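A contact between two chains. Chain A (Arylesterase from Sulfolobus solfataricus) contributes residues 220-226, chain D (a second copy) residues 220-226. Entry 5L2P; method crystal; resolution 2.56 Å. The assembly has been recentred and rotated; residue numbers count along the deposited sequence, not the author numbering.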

# COMPACT_ATOMS: atom_id res chain seq x y z
N ASP A 220 -23.57 9.85 22.24
CA ASP A 220 -22.47 10.74 22.60
C ASP A 220 -21.13 10.05 22.32
O ASP A 220 -21.11 8.89 21.85
CB ASP A 220 -22.57 11.15 24.07
CG ASP A 220 -22.57 9.97 25.03
OD1 ASP A 220 -21.62 9.16 25.01
OD2 ASP A 220 -23.54 9.85 25.81
N GLU A 221 -20.04 10.75 22.63
CA GLU A 221 -18.70 10.28 22.31
C GLU A 221 -18.28 8.96 23.02
O GLU A 221 -17.39 8.26 22.55
CB GLU A 221 -17.67 11.37 22.56
CG GLU A 221 -17.37 11.71 24.02
CD GLU A 221 -18.35 12.70 24.66
OE1 GLU A 221 -19.56 12.75 24.23
OE2 GLU A 221 -17.90 13.41 25.59
N LYS A 222 -18.93 8.63 24.14
CA LYS A 222 -18.62 7.39 24.88
C LYS A 222 -18.97 6.14 24.09
O LYS A 222 -18.39 5.08 24.33
CB LYS A 222 -19.34 7.32 26.23
CG LYS A 222 -19.16 8.55 27.11
CD LYS A 222 -19.62 8.30 28.55
CE LYS A 222 -19.99 9.62 29.22
NZ LYS A 222 -20.24 9.52 30.70
N ASP A 223 -19.95 6.26 23.18
CA ASP A 223 -20.36 5.15 22.29
C ASP A 223 -19.29 4.78 21.27
O ASP A 223 -19.31 3.67 20.76
CB ASP A 223 -21.65 5.49 21.52
CG ASP A 223 -22.85 5.53 22.40
OD1 ASP A 223 -22.83 4.84 23.46
OD2 ASP A 223 -23.82 6.25 22.02
N LEU A 224 -18.40 5.72 20.95
CA LEU A 224 -17.32 5.46 19.99
C LEU A 224 -16.47 4.23 20.34
O LEU A 224 -16.04 3.53 19.45
CB LEU A 224 -16.42 6.68 19.83
CG LEU A 224 -17.02 7.95 19.26
CD1 LEU A 224 -15.97 9.04 19.40
CD2 LEU A 224 -17.44 7.73 17.80
N TYR A 225 -16.27 3.95 21.62
CA TYR A 225 -15.47 2.78 22.02
C TYR A 225 -16.32 1.62 22.50
O TYR A 225 -15.81 0.64 23.05
CB TYR A 225 -14.41 3.14 23.08
CG TYR A 225 -14.94 3.76 24.38
CD1 TYR A 225 -15.44 2.98 25.41
CD2 TYR A 225 -14.86 5.13 24.57
CE1 TYR A 225 -15.88 3.56 26.58
CE2 TYR A 225 -15.30 5.71 25.73
CZ TYR A 225 -15.81 4.94 26.73
OH TYR A 225 -16.24 5.64 27.86
N ASN A 226 -17.62 1.71 22.26
CA ASN A 226 -18.52 0.61 22.56
C ASN A 226 -18.32 -0.47 21.50
O ASN A 226 -18.36 -0.18 20.31
CB ASN A 226 -19.97 1.11 22.53
CG ASN A 226 -20.93 0.14 23.22
OD1 ASN A 226 -20.94 -1.03 22.91
ND2 ASN A 226 -21.75 0.63 24.13
N ASP D 220 -8.23 6.18 32.32
CA ASP D 220 -9.28 5.25 31.93
C ASP D 220 -9.61 5.38 30.44
O ASP D 220 -8.99 6.16 29.73
CB ASP D 220 -10.54 5.44 32.80
CG ASP D 220 -11.09 6.85 32.72
OD1 ASP D 220 -11.39 7.33 31.61
OD2 ASP D 220 -11.25 7.46 33.78
N GLU D 221 -10.57 4.60 29.97
CA GLU D 221 -10.92 4.54 28.56
C GLU D 221 -11.43 5.85 27.97
O GLU D 221 -11.35 6.03 26.75
CB GLU D 221 -11.93 3.42 28.29
CG GLU D 221 -13.31 3.68 28.89
CD GLU D 221 -13.35 3.52 30.41
OE1 GLU D 221 -13.11 2.39 30.91
OE2 GLU D 221 -13.60 4.54 31.13
N LYS D 222 -11.92 6.77 28.81
CA LYS D 222 -12.40 8.08 28.34
C LYS D 222 -11.29 8.94 27.71
O LYS D 222 -11.56 9.80 26.88
CB LYS D 222 -13.04 8.89 29.48
CG LYS D 222 -14.12 8.18 30.30
CD LYS D 222 -15.45 8.15 29.56
CE LYS D 222 -16.23 9.44 29.76
NZ LYS D 222 -17.06 9.33 30.98
N ASP D 223 -10.07 8.72 28.16
CA ASP D 223 -8.87 9.39 27.65
C ASP D 223 -8.50 8.99 26.23
O ASP D 223 -7.84 9.74 25.54
CB ASP D 223 -7.67 9.11 28.56
CG ASP D 223 -7.82 9.75 29.95
OD1 ASP D 223 -8.61 10.73 30.11
OD2 ASP D 223 -7.15 9.26 30.88
N LEU D 224 -8.96 7.83 25.77
CA LEU D 224 -8.69 7.38 24.39
C LEU D 224 -9.16 8.36 23.33
O LEU D 224 -8.47 8.48 22.30
CB LEU D 224 -9.31 6.02 24.11
CG LEU D 224 -8.78 4.86 24.96
CD1 LEU D 224 -9.64 3.65 24.69
CD2 LEU D 224 -7.31 4.54 24.63
N TYR D 225 -10.28 9.06 23.55
CA TYR D 225 -10.74 10.06 22.58
C TYR D 225 -10.36 11.50 22.97
O TYR D 225 -10.81 12.46 22.34
CB TYR D 225 -12.26 9.95 22.30
CG TYR D 225 -13.16 10.15 23.52
CD1 TYR D 225 -13.45 11.43 24.03
CD2 TYR D 225 -13.68 9.05 24.19
CE1 TYR D 225 -14.23 11.58 25.18
CE2 TYR D 225 -14.46 9.20 25.33
CZ TYR D 225 -14.74 10.45 25.82
OH TYR D 225 -15.53 10.51 26.96
N ASN D 226 -9.51 11.64 23.99
CA ASN D 226 -9.00 12.95 24.40
C ASN D 226 -7.98 13.46 23.37
O ASN D 226 -7.09 12.74 22.99
CB ASN D 226 -8.39 12.86 25.79
CG ASN D 226 -8.19 14.19 26.44
OD1 ASN D 226 -7.68 15.13 25.84
ND2 ASN D 226 -8.56 14.27 27.68

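The most striking feature of this contact is a meeting of like charges: NZ of A:Lys222 lies 3.2 Å from NZ of D:Lys222, a separation normally seen between a donor and an acceptor. Both groups are donors, so no hydrogen bond joins them, and no carboxylate from the opposing stretch comes close enough to bridge the pair. At 2.56 Å resolution the positions of such amine groups carry some uncertainty, but as modelled the approach is not favourable in itself.

The packing around it is nearly symmetric. The same segment of two copies meets with its residue order reversed, the CA atoms of A:Lys222 and D:Lys222 lying 7.2 Å apart, the CA of A:Glu221 nearest that of D:Tyr225 and the CA of A:Tyr225 nearest that of D:Glu221. Each segment is a compact turn. O of A:Asp220 accepts from N of A:Asp223 at 3.2 Å and OD1 of A:Asp220 from N of A:Lys222 at 2.9 Å, and D:Asp220 makes the same two bonds, at the same distances, to D:Asp223 and D:Lys222, so the aspartate side chain satisfies a backbone amide at the start of the turn. The side chains of A:Asp223 and D:Asp223 are out of reach of the partner stretch.

The tyrosines supply about half of the buried surface, 94 Å² for A:Tyr225 and 84 Å² for D:Tyr225 out of 362 Å² in all. Their rings meet edge to edge, CE2 of A:Tyr225 lying 3.6 Å from CE2 of D:Tyr225, an apolar contact without ring stacking. Each ring also has a glutamate from the partner chain over one face. CG of A:Glu221 sits 3.3 Å from CE1 of D:Tyr225, and CG of D:Glu221 sits 3.5 Å from CE1 of A:Tyr225. It is thus the aliphatic part of each glutamate that packs against the aromatic surface, and neither carboxylate bonds across the contact.

The symmetry breaks at the lysines. A:Lys222 is extended beyond chi1, with chi2 to chi4 all t, whereas D:Lys222 is m at all four angles and folds so that its end comes nearer to the other stretch. Its CD lies 3.1 Å from OH of A:Tyr225, a tight contact near the ring plane; the reciprocal approach, CG of A:Lys222 to OH of D:Tyr225, is looser at 4.1 Å. No hydrogen bond or salt bridge crosses between the stretches, so they are held together here by van der Waals packing, centred on the tyrosines and the methylenes that pack against them.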